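Local atomic coordinates of BT_4661 (Bacteroides thetaiotaomicron, PDB entry 4AK2), a protein that binds sulphated heparin-type glycans and is probably a SusE-like surface protein of a heparin utilisation system, here represented by its C-terminal ligand-binding part. Residues R157-R162 and S207-T212; F227-N232 and I272-D277; Q250-V255 and G266-P271. One frame throughout, in Å; residues are numbered along the deposited sequence.

Contact 1: residues R157-R162 and S207-T212. With SGN (2-deoxy-6-O-sulfo-2-(sulfoamino)-alpha-D-glucopyranose), chain B; IDS (2-O-sulfo-alpha-L-idopyranuronic acid), chain C.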
loop_
_atom_site.group_PDB
_atom_site.type_symbol
_atom_site.label_atom_id
_atom_site.label_comp_id
_atom_site.label_asym_id
_atom_site.label_seq_id
_atom_site.Cartn_x
_atom_site.Cartn_y
_atom_site.Cartn_z
ATOM N N ARG A 157 -4.417 18.997 9.289
ATOM C CA ARG A 157 -5.388 17.911 9.526
ATOM C C ARG A 157 -5.407 17.000 8.310
ATOM O O ARG A 157 -5.274 17.483 7.188
ATOM C CB ARG A 157 -6.816 18.449 9.810
ATOM C CG ARG A 157 -6.900 19.379 11.026
ATOM C CD ARG A 157 -6.620 18.693 12.376
ATOM N NE ARG A 157 -6.800 19.628 13.480
ATOM C CZ ARG A 157 -5.877 20.466 13.908
ATOM N NH1 ARG A 157 -4.658 20.466 13.378
ATOM N NH2 ARG A 157 -6.168 21.273 14.922
ATOM N N LEU A 158 -5.568 15.697 8.524
ATOM C CA LEU A 158 -5.348 14.695 7.466
ATOM C C LEU A 158 -6.310 13.526 7.691
ATOM O O LEU A 158 -6.417 13.018 8.798
ATOM C CB LEU A 158 -3.889 14.212 7.584
ATOM C CG LEU A 158 -3.415 13.298 6.443
ATOM C CD1 LEU A 158 -3.300 14.080 5.119
ATOM C CD2 LEU A 158 -2.063 12.706 6.774
ATOM N N ASP A 159 -7.088 13.145 6.673
ATOM C CA ASP A 159 -8.096 12.098 6.887
ATOM C C ASP A 159 -8.420 11.349 5.620
ATOM O O ASP A 159 -8.508 11.978 4.556
ATOM C CB ASP A 159 -9.373 12.751 7.428
ATOM C CG ASP A 159 -10.253 11.837 8.243
ATOM O OD1 ASP A 159 -9.729 10.944 8.928
ATOM O OD2 ASP A 159 -11.505 12.023 8.234
ATOM N N TYR A 160 -8.597 10.034 5.713
ATOM C CA TYR A 160 -9.136 9.295 4.563
ATOM C C TYR A 160 -10.462 9.898 4.143
ATOM O O TYR A 160 -11.242 10.417 4.939
ATOM C CB TYR A 160 -9.301 7.829 4.915
ATOM C CG TYR A 160 -8.020 7.000 4.854
ATOM C CD1 TYR A 160 -7.627 6.402 3.669
ATOM C CD2 TYR A 160 -7.213 6.795 5.999
ATOM C CE1 TYR A 160 -6.478 5.619 3.568
ATOM C CE2 TYR A 160 -6.090 6.033 5.902
ATOM C CZ TYR A 160 -5.712 5.434 4.737
ATOM O OH TYR A 160 -4.584 4.632 4.693
ATOM N N ARG A 161 -10.726 9.744 2.839
ATOM C CA ARG A 161 -11.908 10.404 2.193
ATOM C C ARG A 161 -12.717 9.544 1.236
ATOM O O ARG A 161 -13.966 9.558 1.316
ATOM C CB ARG A 161 -11.499 11.711 1.502
ATOM C CG ARG A 161 -12.635 12.500 0.809
ATOM C CD ARG A 161 -13.750 12.858 1.791
ATOM N NE ARG A 161 -14.814 13.626 1.139
ATOM C CZ ARG A 161 -15.814 13.079 0.454
ATOM N NH1 ARG A 161 -15.897 11.748 0.308
ATOM N NH2 ARG A 161 -16.706 13.862 -0.136
ATOM N N ARG A 162 -12.062 8.911 0.267
ATOM C CA ARG A 162 -12.778 8.335 -0.894
ATOM C C ARG A 162 -11.805 7.410 -1.606
ATOM O O ARG A 162 -10.617 7.352 -1.249
ATOM C CB ARG A 162 -13.262 9.434 -1.870
ATOM C CG ARG A 162 -12.184 10.320 -2.429
ATOM C CD ARG A 162 -12.619 11.187 -3.611
ATOM N NE ARG A 162 -13.628 12.201 -3.265
ATOM C CZ ARG A 162 -13.390 13.408 -2.762
ATOM N NH1 ARG A 162 -12.149 13.751 -2.367
ATOM N NH2 ARG A 162 -14.401 14.262 -2.580
ATOM N N SER A 207 -12.135 7.002 9.091
ATOM C CA SER A 207 -12.053 8.419 9.378
ATOM C C SER A 207 -11.859 8.767 10.862
ATOM O O SER A 207 -12.595 8.306 11.708
ATOM C CB SER A 207 -13.336 9.131 8.861
ATOM O OG SER A 207 -13.359 10.496 9.306
ATOM N N TYR A 208 -10.862 9.603 11.128
ATOM C CA TYR A 208 -10.714 10.205 12.446
ATOM C C TYR A 208 -11.920 11.095 12.768
ATOM O O TYR A 208 -12.506 11.018 13.853
ATOM C CB TYR A 208 -9.433 11.038 12.497
ATOM C CG TYR A 208 -9.349 11.883 13.767
ATOM C CD1 TYR A 208 -8.765 11.383 14.918
ATOM C CD2 TYR A 208 -9.870 13.190 13.795
ATOM C CE1 TYR A 208 -8.717 12.145 16.074
ATOM C CE2 TYR A 208 -9.828 13.962 14.953
ATOM C CZ TYR A 208 -9.256 13.442 16.086
ATOM O OH TYR A 208 -9.204 14.230 17.247
ATOM N N PHE A 209 -12.260 11.979 11.843
ATOM C CA PHE A 209 -13.293 12.982 12.118
ATOM C C PHE A 209 -14.687 12.391 12.339
ATOM O O PHE A 209 -15.489 12.991 13.069
ATOM C CB PHE A 209 -13.264 14.071 11.041
ATOM C CG PHE A 209 -12.042 14.926 11.164
ATOM C CD1 PHE A 209 -11.997 15.943 12.105
ATOM C CD2 PHE A 209 -10.897 14.652 10.400
ATOM C CE1 PHE A 209 -10.820 16.665 12.276
ATOM C CE2 PHE A 209 -9.728 15.375 10.570
ATOM C CZ PHE A 209 -9.702 16.399 11.492
ATOM N N GLU A 210 -14.915 11.183 11.826
ATOM C CA GLU A 210 -16.202 10.492 12.009
ATOM C C GLU A 210 -16.215 9.538 13.197
ATOM O O GLU A 210 -17.233 8.894 13.448
ATOM C CB GLU A 210 -16.603 9.751 10.721
ATOM C CG GLU A 210 -16.645 10.657 9.521
ATOM C CD GLU A 210 -17.895 11.506 9.470
ATOM O OE1 GLU A 210 -18.890 11.193 10.131
ATOM O OE2 GLU A 210 -17.853 12.525 8.783
ATOM N N ASN A 211 -15.087 9.449 13.935
ATOM C CA ASN A 211 -14.929 8.499 15.033
ATOM C C ASN A 211 -14.256 9.123 16.250
ATOM O O ASN A 211 -13.671 8.388 17.034
ATOM C CB ASN A 211 -14.159 7.265 14.575
ATOM C CG ASN A 211 -14.963 6.411 13.611
ATOM O OD1 ASN A 211 -15.879 5.702 14.024
ATOM N ND2 ASN A 211 -14.616 6.474 12.325
ATOM N N THR A 212 -14.359 10.445 16.423
ATOM C CA THR A 212 -13.555 11.126 17.412
ATOM C C THR A 212 -13.811 10.596 18.813
ATOM O O THR A 212 -12.899 10.620 19.621
ATOM C CB THR A 212 -13.794 12.627 17.415
ATOM O OG1 THR A 212 -15.177 12.888 17.668
ATOM C CG2 THR A 212 -13.414 13.275 16.087
HETATM C C1 SGN B . -20.703 9.842 1.065
HETATM C C2 SGN B . -19.389 10.444 0.561
HETATM C C3 SGN B . -19.608 10.979 -0.859
HETATM C C4 SGN B . -20.198 9.906 -1.756
HETATM C C5 SGN B . -21.494 9.334 -1.173
HETATM C C6 SGN B . -21.938 8.110 -1.982
HETATM N N2 SGN B . -18.935 11.472 1.490
HETATM O O1 SGN B . -21.670 10.863 1.293
HETATM O O3 SGN B . -18.331 11.382 -1.356
HETATM O O4 SGN B . -20.616 10.507 -2.993
HETATM O O5 SGN B . -21.185 8.867 0.141
HETATM O O6 SGN B . -23.160 7.609 -1.472
HETATM S S1 SGN B . -18.164 11.148 2.847
HETATM O O1S SGN B . -17.431 12.336 3.224
HETATM O O2S SGN B . -19.041 10.710 3.901
HETATM O O3S SGN B . -17.179 9.982 2.508
HETATM S S2 SGN B . -23.724 6.281 -2.011
HETATM O O4S SGN B . -24.126 6.464 -3.404
HETATM O O5S SGN B . -25.043 5.968 -1.085
HETATM O O6S SGN B . -22.721 5.233 -1.768
HETATM C C1 IDS C . -19.930 10.038 -4.166
HETATM C C2 IDS C . -20.743 10.476 -5.396
HETATM C C3 IDS C . -20.625 11.977 -5.703
HETATM C C4 IDS C . -19.186 12.496 -5.630
HETATM C C5 IDS C . -18.560 12.037 -4.304
HETATM C C6 IDS C . -17.128 12.452 -4.087
HETATM O O2 IDS C . -20.283 9.735 -6.536
HETATM O O3 IDS C . -21.445 12.739 -4.816
HETATM O O4 IDS C . -18.406 11.983 -6.717
HETATM O O5 IDS C . -18.620 10.599 -4.236
HETATM O O6A IDS C . -16.844 13.666 -3.979
HETATM O O6B IDS C . -16.276 11.529 -4.048
HETATM S S IDS C . -20.876 8.328 -6.907
HETATM O O1S IDS C . -20.092 7.749 -8.001
HETATM O O2S IDS C . -20.814 7.507 -5.680
HETATM O O3S IDS C . -22.258 8.646 -7.280
#
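Asp-159 extends its carboxylate from strand 157-161 into the start of a type I turn, where Tyr-208 and Ser-207 hold one oxygen each. Its CG stands anti to the backbone N (chi1 -155°), which places the carboxylate carbon toward the 207-212 loop. The backbone N of Tyr-208 donates to Asp-159 OD1 at 2.8 Å and Ser-207 OG to Asp-159 OD2 at 2.6 Å, both to syn lone pairs, which fixes the rotation of the carboxylate. Arg-203 adds a salt bridge to OD2. Ser-207 OG also accepts the N-H of Glu-210 in an ST motif. Phe-209 stands across the carboxylate, planes 81° apart, its edge bringing CD2 3.5 Å from Asp-159 OD2. Phe-209 CZ meets Arg-157 CB at 3.9 Å; the two side chains cross at about a right angle, with Arg-157 CD at the ring's edge. At the strand's far end Arg-162 NE and NH2 grip the carboxylate of IDS (chain C); Arg-161 NH1 and NH2 share O3 of SGN (chain B), whose O1S lies over the centre of that guanidinium, with Arg-162 NH2 toward the rim of its opposite face. Strand 157-161 pairs antiparallel with strand 241-254, and the 207-212 loop runs between helix 187-195 and strand 220-222.

Contact 2: residues F227-N232 and I272-D277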
loop_
_atom_site.group_PDB
_atom_site.type_symbol
_atom_site.label_atom_id
_atom_site.label_comp_id
_atom_site.label_asym_id
_atom_site.label_seq_id
_atom_site.Cartn_x
_atom_site.Cartn_y
_atom_site.Cartn_z
ATOM N N PHE A 227 0.055 12.146 12.550
ATOM C CA PHE A 227 -0.439 11.812 11.197
ATOM C C PHE A 227 -0.060 10.405 10.769
ATOM O O PHE A 227 0.006 10.097 9.599
ATOM C CB PHE A 227 -0.037 12.903 10.191
ATOM C CG PHE A 227 -0.448 14.271 10.674
ATOM C CD1 PHE A 227 -1.812 14.577 10.796
ATOM C CD2 PHE A 227 0.494 15.192 11.122
ATOM C CE1 PHE A 227 -2.224 15.806 11.310
ATOM C CE2 PHE A 227 0.101 16.411 11.654
ATOM C CZ PHE A 227 -1.254 16.712 11.752
ATOM N N LYS A 228 0.169 9.516 11.742
ATOM C CA LYS A 228 0.316 8.096 11.451
ATOM C C LYS A 228 -1.045 7.517 11.086
ATOM O O LYS A 228 -2.095 7.948 11.594
ATOM C CB LYS A 228 0.823 7.351 12.680
ATOM C CG LYS A 228 2.210 7.798 13.182
ATOM C CD LYS A 228 2.614 7.033 14.433
ATOM C CE LYS A 228 4.011 7.415 14.884
ATOM N NZ LYS A 228 4.387 6.617 16.097
ATOM N N VAL A 229 -1.025 6.517 10.215
ATOM C CA VAL A 229 -2.208 5.700 9.979
ATOM C C VAL A 229 -2.256 4.590 11.054
ATOM O O VAL A 229 -1.279 3.867 11.207
ATOM C CB VAL A 229 -2.241 5.055 8.569
ATOM C CG1 VAL A 229 -3.429 4.107 8.443
ATOM C CG2 VAL A 229 -2.241 6.115 7.462
ATOM N N HIS A 230 -3.384 4.495 11.769
ATOM C CA HIS A 230 -3.648 3.451 12.732
ATOM C C HIS A 230 -4.565 2.435 12.192
ATOM O O HIS A 230 -5.547 2.790 11.548
ATOM C CB HIS A 230 -4.292 4.055 13.998
ATOM C CG HIS A 230 -3.429 5.084 14.654
ATOM N ND1 HIS A 230 -2.836 4.882 15.861
ATOM C CD2 HIS A 230 -3.029 6.334 14.224
ATOM C CE1 HIS A 230 -2.104 5.968 16.171
ATOM N NE2 HIS A 230 -2.223 6.859 15.177
ATOM N N ILE A 231 -4.246 1.160 12.372
ATOM C CA ILE A 231 -5.102 0.032 12.011
ATOM C C ILE A 231 -5.490 -0.663 13.304
ATOM O O ILE A 231 -4.620 -1.049 14.108
ATOM C CB ILE A 231 -4.396 -0.941 11.051
ATOM C CG1 ILE A 231 -4.160 -0.250 9.708
ATOM C CG2 ILE A 231 -5.151 -2.262 10.903
ATOM C CD1 ILE A 231 -5.412 0.069 8.908
ATOM N N ASN A 232 -6.777 -0.778 13.578
ATOM C CA ASN A 232 -7.223 -1.394 14.823
ATOM C C ASN A 232 -7.222 -2.900 14.727
ATOM O O ASN A 232 -7.369 -3.433 13.635
ATOM C CB ASN A 232 -8.606 -0.842 15.200
ATOM C CG ASN A 232 -8.501 0.534 15.793
ATOM O OD1 ASN A 232 -7.554 0.840 16.548
ATOM N ND2 ASN A 232 -9.448 1.397 15.453
ATOM N N ILE A 272 -0.096 6.339 0.754
ATOM C CA ILE A 272 0.274 5.174 1.585
ATOM C C ILE A 272 -0.541 3.938 1.205
ATOM O O ILE A 272 -1.757 4.010 1.025
ATOM C CB ILE A 272 0.152 5.512 3.098
ATOM C CG1 ILE A 272 0.721 4.384 3.990
ATOM C CG2 ILE A 272 -1.277 5.818 3.515
ATOM C CD1 ILE A 272 0.857 4.769 5.467
ATOM N N PHE A 273 0.148 2.817 1.135
ATOM C CA PHE A 273 -0.488 1.528 0.995
ATOM C C PHE A 273 -0.438 0.765 2.302
ATOM O O PHE A 273 0.617 0.812 2.985
ATOM C CB PHE A 273 0.215 0.685 -0.094
ATOM C CG PHE A 273 -0.610 0.422 -1.327
ATOM C CD1 PHE A 273 -1.663 -0.487 -1.284
ATOM C CD2 PHE A 273 -0.240 1.015 -2.511
ATOM C CE1 PHE A 273 -2.424 -0.742 -2.422
ATOM C CE2 PHE A 273 -0.968 0.757 -3.679
ATOM C CZ PHE A 273 -2.044 -0.139 -3.621
ATOM N N ILE A 274 -1.511 0.133 2.726
ATOM C CA ILE A 274 -1.503 -0.697 3.919
ATOM C C ILE A 274 -1.474 -2.162 3.471
ATOM O O ILE A 274 -2.322 -2.607 2.690
ATOM C CB ILE A 274 -2.792 -0.501 4.766
ATOM C CG1 ILE A 274 -3.097 0.972 5.039
ATOM C CG2 ILE A 274 -2.709 -1.346 6.043
ATOM C CD1 ILE A 274 -1.977 1.808 5.549
ATOM N N TRP A 275 -0.478 -2.928 3.911
ATOM C CA TRP A 275 -0.340 -4.316 3.545
ATOM C C TRP A 275 -0.584 -5.169 4.749
ATOM O O TRP A 275 0.254 -5.140 5.711
ATOM C CB TRP A 275 1.016 -4.580 2.897
ATOM C CG TRP A 275 1.301 -5.997 2.495
ATOM C CD1 TRP A 275 0.479 -7.110 2.562
ATOM C CD2 TRP A 275 2.566 -6.474 1.965
ATOM N NE1 TRP A 275 1.152 -8.239 2.091
ATOM C CE2 TRP A 275 2.411 -7.906 1.730
ATOM C CE3 TRP A 275 3.792 -5.869 1.690
ATOM C CZ2 TRP A 275 3.458 -8.685 1.246
ATOM C CZ3 TRP A 275 4.831 -6.642 1.194
ATOM C CH2 TRP A 275 4.665 -8.030 0.968
ATOM N N PHE A 276 -1.682 -5.892 4.826
ATOM C CA PHE A 276 -2.060 -6.769 5.928
ATOM C C PHE A 276 -1.500 -8.151 5.703
ATOM O O PHE A 276 -1.687 -8.769 4.664
ATOM C CB PHE A 276 -3.598 -6.929 5.988
ATOM C CG PHE A 276 -4.349 -5.629 6.037
ATOM C CD1 PHE A 276 -4.685 -5.000 7.246
ATOM C CD2 PHE A 276 -4.801 -5.036 4.847
ATOM C CE1 PHE A 276 -5.394 -3.819 7.281
ATOM C CE2 PHE A 276 -5.504 -3.846 4.883
ATOM C CZ PHE A 276 -5.807 -3.228 6.087
ATOM N N ASP A 277 -0.793 -8.678 6.721
ATOM C CA ASP A 277 -0.344 -10.088 6.713
ATOM C C ASP A 277 -0.057 -10.496 8.162
ATOM O O ASP A 277 0.689 -9.799 8.876
ATOM C CB ASP A 277 0.930 -10.233 5.852
ATOM C CG ASP A 277 1.314 -11.662 5.556
ATOM O OD1 ASP A 277 1.218 -12.518 6.449
ATOM O OD2 ASP A 277 1.800 -11.899 4.432
#
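Val-229 and Ile-231 from one sheet pack against Ile-272, Ile-274 and Phe-276 from another, so that two sheets meet face to face, as in a beta-sandwich. Strand 229-231, the middle strand of a small antiparallel sheet, runs 10.0 Å from strand segment 273-276 of the large mixed sheet, with their directions only 24° apart. No hydrogen bond joins the two segments; the fit depends on branched side chains.

The fork of Val-229 spreads over two partners. With CG1 anti to the backbone N (chi1 174°), that methyl is placed against Ile-274 CD1 at 4.0 Å, while the other branch, CG2, meets Ile-272 CD1 tip to tip at 3.9 Å. Ile-274 is forked in its turn: CD1 reaches Val-229, and CG2 fills the hollow between Ile-231 and the Phe-276 ring. On one side of that hollow it lies 4.1 Å from Ile-231 CG1, near CD1 as well, as the two isoleucines slide past each other in opposite directions; on the other it sits 3.6 Å above the plane of the Phe-276 ring, toward its rim. The branches of Ile-274 therefore serve both inward-pointing residues, Val-229 and Ile-231.

Tyr-160 packs against Val-229, Ile-272 and Ile-274, and Trp-236 stacks on Phe-276 and touches Ile-231, so the buried seam continues beyond the two strands. At its far end the branch methyl Ile-231 CG2 comes to the edge of the Phe-276 ring, 3.9 Å from CE1.

Contact 3: residues Q250-V255 and G266-P271; sequences QITYDV and GARVSP. With NA (sodium ion), chain D; IDS (2-O-sulfo-alpha-L-idopyranuronic acid), chain E; SGN (2-deoxy-6-O-sulfo-2-(sulfoamino)-alpha-D-glucopyranose), chain F.
Gln-250 and Arg-268 converge on a single sulphate oxygen, O2S of IDS (chain E): Gln-250 NE2 and Arg-268 NH1 each donate to it at 2.9 Å. They do so from neighbouring strands of an antiparallel beta hairpin, in which Ile-251 and Val-269 form a hydrogen-bonded pair and Thr-252 and Arg-268 a non-hydrogen-bonded one. Arg-268, extended from CG to NE, carries its guanidinium past Gln-250, whose OE1 approaches Arg-268 CD at 3.4 Å. Arg-162, itself a glycan ligand, donates to that OE1, while Ala-263 O, from the second shell, takes Arg-268 NE and probably helps position it. The guanidinium edge also meets the 6-O-sulphate of SGN (chain F), NH1 donating to O4S at 2.9 Å and NH2 to O5S at 3.0 Å. Thr-252 lies alongside Arg-268, its CG2 against CG.

In one of its two conformations Ser-270 puts OG by a sodium ion, also bound by Asp-163 O and a water, so its part there is tentative. On the sheet face of Ile-251 and Val-269, Ile-251 CD1 packs on Pro-271 CD. Tyr-253 N-H reaches Ala-267 O, and Ala-267 CB makes a CH-pi contact over the Tyr-253 ring face, 3.9 Å from the centroid.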
loop_
_atom_site.group_PDB
_atom_site.type_symbol
_atom_site.label_atom_id
_atom_site.label_comp_id
_atom_site.label_asym_id
_atom_site.label_seq_id
_atom_site.Cartn_x
_atom_site.Cartn_y
_atom_site.Cartn_z
ATOM N N GLN A 250 -7.794 7.400 -0.940
ATOM C CA GLN A 250 -7.452 8.796 -1.013
ATOM C C GLN A 250 -7.583 9.439 0.345
ATOM O O GLN A 250 -8.563 9.202 1.079
ATOM C CB GLN A 250 -8.364 9.527 -2.038
ATOM C CG GLN A 250 -7.846 10.924 -2.280
ATOM C CD GLN A 250 -8.858 11.759 -3.056
ATOM O OE1 GLN A 250 -9.711 12.392 -2.435
ATOM N NE2 GLN A 250 -8.804 11.701 -4.411
ATOM N N ILE A 251 -6.591 10.290 0.630
ATOM C CA ILE A 251 -6.510 11.038 1.893
ATOM C C ILE A 251 -6.534 12.544 1.552
ATOM O O ILE A 251 -5.935 12.967 0.551
ATOM C CB ILE A 251 -5.217 10.655 2.672
ATOM C CG1 ILE A 251 -5.267 9.182 3.066
ATOM C CG2 ILE A 251 -5.036 11.520 3.913
ATOM C CD1 ILE A 251 -3.905 8.634 3.543
ATOM N N THR A 252 -7.303 13.314 2.313
ATOM C CA THR A 252 -7.373 14.750 2.092
ATOM C C THR A 252 -6.755 15.487 3.262
ATOM O O THR A 252 -6.674 14.946 4.389
ATOM C CB THR A 252 -8.813 15.235 1.848
ATOM O OG1 THR A 252 -9.631 14.926 2.973
ATOM C CG2 THR A 252 -9.373 14.539 0.600
ATOM N N TYR A 253 -6.327 16.718 3.041
ATOM C CA TYR A 253 -5.723 17.492 4.140
ATOM C C TYR A 253 -6.244 18.909 4.112
ATOM O O TYR A 253 -6.806 19.372 3.112
ATOM C CB TYR A 253 -4.188 17.476 4.095
ATOM C CG TYR A 253 -3.586 18.069 2.840
ATOM C CD1 TYR A 253 -3.406 19.457 2.720
ATOM C CD2 TYR A 253 -3.100 17.246 1.824
ATOM C CE1 TYR A 253 -2.831 20.010 1.587
ATOM C CE2 TYR A 253 -2.533 17.789 0.675
ATOM C CZ TYR A 253 -2.363 19.161 0.585
ATOM O OH TYR A 253 -1.779 19.687 -0.534
ATOM N N ASP A 254 -6.070 19.569 5.256
ATOM C CA ASP A 254 -6.410 20.951 5.477
ATOM C C ASP A 254 -5.257 21.586 6.248
ATOM O O ASP A 254 -4.741 20.965 7.180
ATOM C CB ASP A 254 -7.740 21.007 6.253
ATOM C CG ASP A 254 -8.274 22.419 6.467
ATOM O OD1 ASP A 254 -7.811 23.123 7.379
ATOM O OD2 ASP A 254 -9.192 22.830 5.753
ATOM N N VAL A 255 -4.871 22.819 5.867
ATOM C CA VAL A 255 -3.735 23.497 6.530
ATOM C C VAL A 255 -4.197 24.620 7.482
ATOM O O VAL A 255 -3.371 25.411 7.978
ATOM C CB VAL A 255 -2.706 24.075 5.509
ATOM C CG1 VAL A 255 -2.040 22.965 4.690
ATOM C CG2 VAL A 255 -3.337 25.160 4.625
ATOM N N GLY A 266 -6.609 19.774 -5.412
ATOM C CA GLY A 266 -5.150 19.859 -5.226
ATOM C C GLY A 266 -4.688 19.492 -3.815
ATOM O O GLY A 266 -3.485 19.467 -3.558
ATOM N N ALA A 267 -5.624 19.245 -2.892
ATOM C CA ALA A 267 -5.287 18.849 -1.513
ATOM C C ALA A 267 -5.729 17.399 -1.240
ATOM O O ALA A 267 -6.181 17.074 -0.149
ATOM C CB ALA A 267 -5.927 19.837 -0.533
ATOM N N ARG A 268 -5.576 16.548 -2.267
ATOM C CA ARG A 268 -5.970 15.150 -2.243
ATOM C C ARG A 268 -4.849 14.317 -2.782
ATOM O O ARG A 268 -4.340 14.574 -3.884
ATOM C CB ARG A 268 -7.182 14.939 -3.131
ATOM C CG ARG A 268 -8.356 15.877 -2.842
ATOM C CD ARG A 268 -9.559 15.529 -3.696
ATOM N NE ARG A 268 -10.590 16.553 -3.555
ATOM C CZ ARG A 268 -11.596 16.708 -4.410
ATOM N NH1 ARG A 268 -11.657 15.913 -5.478
ATOM N NH2 ARG A 268 -12.482 17.682 -4.218
ATOM N N VAL A 269 -4.510 13.271 -2.040
ATOM C CA VAL A 269 -3.368 12.392 -2.395
ATOM C C VAL A 269 -3.668 10.973 -1.972
ATOM O O VAL A 269 -4.526 10.754 -1.085
ATOM C CB VAL A 269 -2.045 12.895 -1.745
ATOM C CG1 VAL A 269 -1.475 14.099 -2.496
ATOM C CG2 VAL A 269 -2.229 13.167 -0.240
ATOM N N SER A 270 -2.932 10.007 -2.520
ATOM C CA SER A 270 -2.997 8.640 -2.015
ATOM C C SER A 270 -1.571 8.180 -1.739
ATOM O O SER A 270 -0.933 7.482 -2.529
ATOM C CB SER A 270 -3.723 7.703 -2.986
ATOM O OG SER A 270 -5.069 8.158 -3.249
ATOM N N PRO A 271 -1.049 8.599 -0.566
ATOM C CA PRO A 271 0.395 8.497 -0.285
ATOM C C PRO A 271 0.836 7.201 0.397
ATOM O O PRO A 271 2.052 7.029 0.642
ATOM C CB PRO A 271 0.589 9.703 0.664
ATOM C CG PRO A 271 -0.683 9.699 1.500
ATOM C CD PRO A 271 -1.772 9.427 0.430
HETATM NA NA NA D . -7.015 6.144 -3.901
HETATM C C1 IDS E . -13.247 12.513 -8.991
HETATM C C2 IDS E . -12.014 12.196 -8.185
HETATM C C3 IDS E . -11.535 10.725 -8.290
HETATM C C4 IDS E . -11.543 10.235 -9.731
HETATM C C5 IDS E . -12.933 10.527 -10.310
HETATM C C6 IDS E . -13.112 9.937 -11.675
HETATM O O2 IDS E . -11.002 13.149 -8.542
HETATM O O3 IDS E . -12.409 9.904 -7.502
HETATM O O4 IDS E . -10.515 10.946 -10.432
HETATM O O5 IDS E . -13.159 11.941 -10.287
HETATM O O6A IDS E . -12.968 8.698 -11.776
HETATM O O6B IDS E . -13.390 10.674 -12.638
HETATM S S IDS E . -9.830 13.475 -7.609
HETATM O O1S IDS E . -9.421 14.822 -8.030
HETATM O O2S IDS E . -10.351 13.416 -6.240
HETATM O O3S IDS E . -8.784 12.439 -7.859
HETATM C C1 SGN F . -18.340 12.925 -7.792
HETATM C C2 SGN F . -18.021 12.098 -9.054
HETATM C C3 SGN F . -16.607 11.494 -9.001
HETATM C C4 SGN F . -15.614 12.629 -8.698
HETATM C C5 SGN F . -16.010 13.346 -7.376
HETATM C C6 SGN F . -15.125 14.515 -6.940
HETATM N N2 SGN F . -19.069 11.104 -9.280
HETATM O O3 SGN F . -16.271 10.859 -10.239
HETATM O O4 SGN F . -14.379 12.002 -8.289
HETATM O O5 SGN F . -17.324 13.899 -7.582
HETATM O O6 SGN F . -15.192 15.483 -7.980
HETATM S S1 SGN F . -20.345 11.481 -10.183
HETATM O O1S SGN F . -20.887 12.732 -9.691
HETATM O O2S SGN F . -19.853 11.528 -11.526
HETATM O O3S SGN F . -21.367 10.289 -9.915
HETATM S S2 SGN F . -14.280 16.725 -7.881
HETATM O O4S SGN F . -12.919 16.204 -8.043
HETATM O O5S SGN F . -14.483 17.295 -6.406
HETATM O O6S SGN F . -14.613 17.589 -8.936
HETATM O O HOH W 1 -5.659 5.550 -5.999
#

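How the contacts relate
Along the chain contact 1 closes first; contact 2 then opens, and contact 3 is nested inside the loop it closes. Their centres lie about 14 Å (contacts 1 and 2), about 11 Å (1 and 3) and about 16 Å (2 and 3) apart. The large mixed sheet unites them: strand 157-161 of contact 1 neighbours strand 241-254 of contact 3, with Arg-161 and Gln-250 joined through their backbones, and strand 241-254 in turn neighbours strand 268-276, shared by contacts 2 and 3. Contact 2 packs this sheet against a smaller one. Contacts 1 and 3 together bring arginines and a glutamine to the glycan, illustrating how a binding surface can be assembled on adjacent strands backed by a buried interior between sheets.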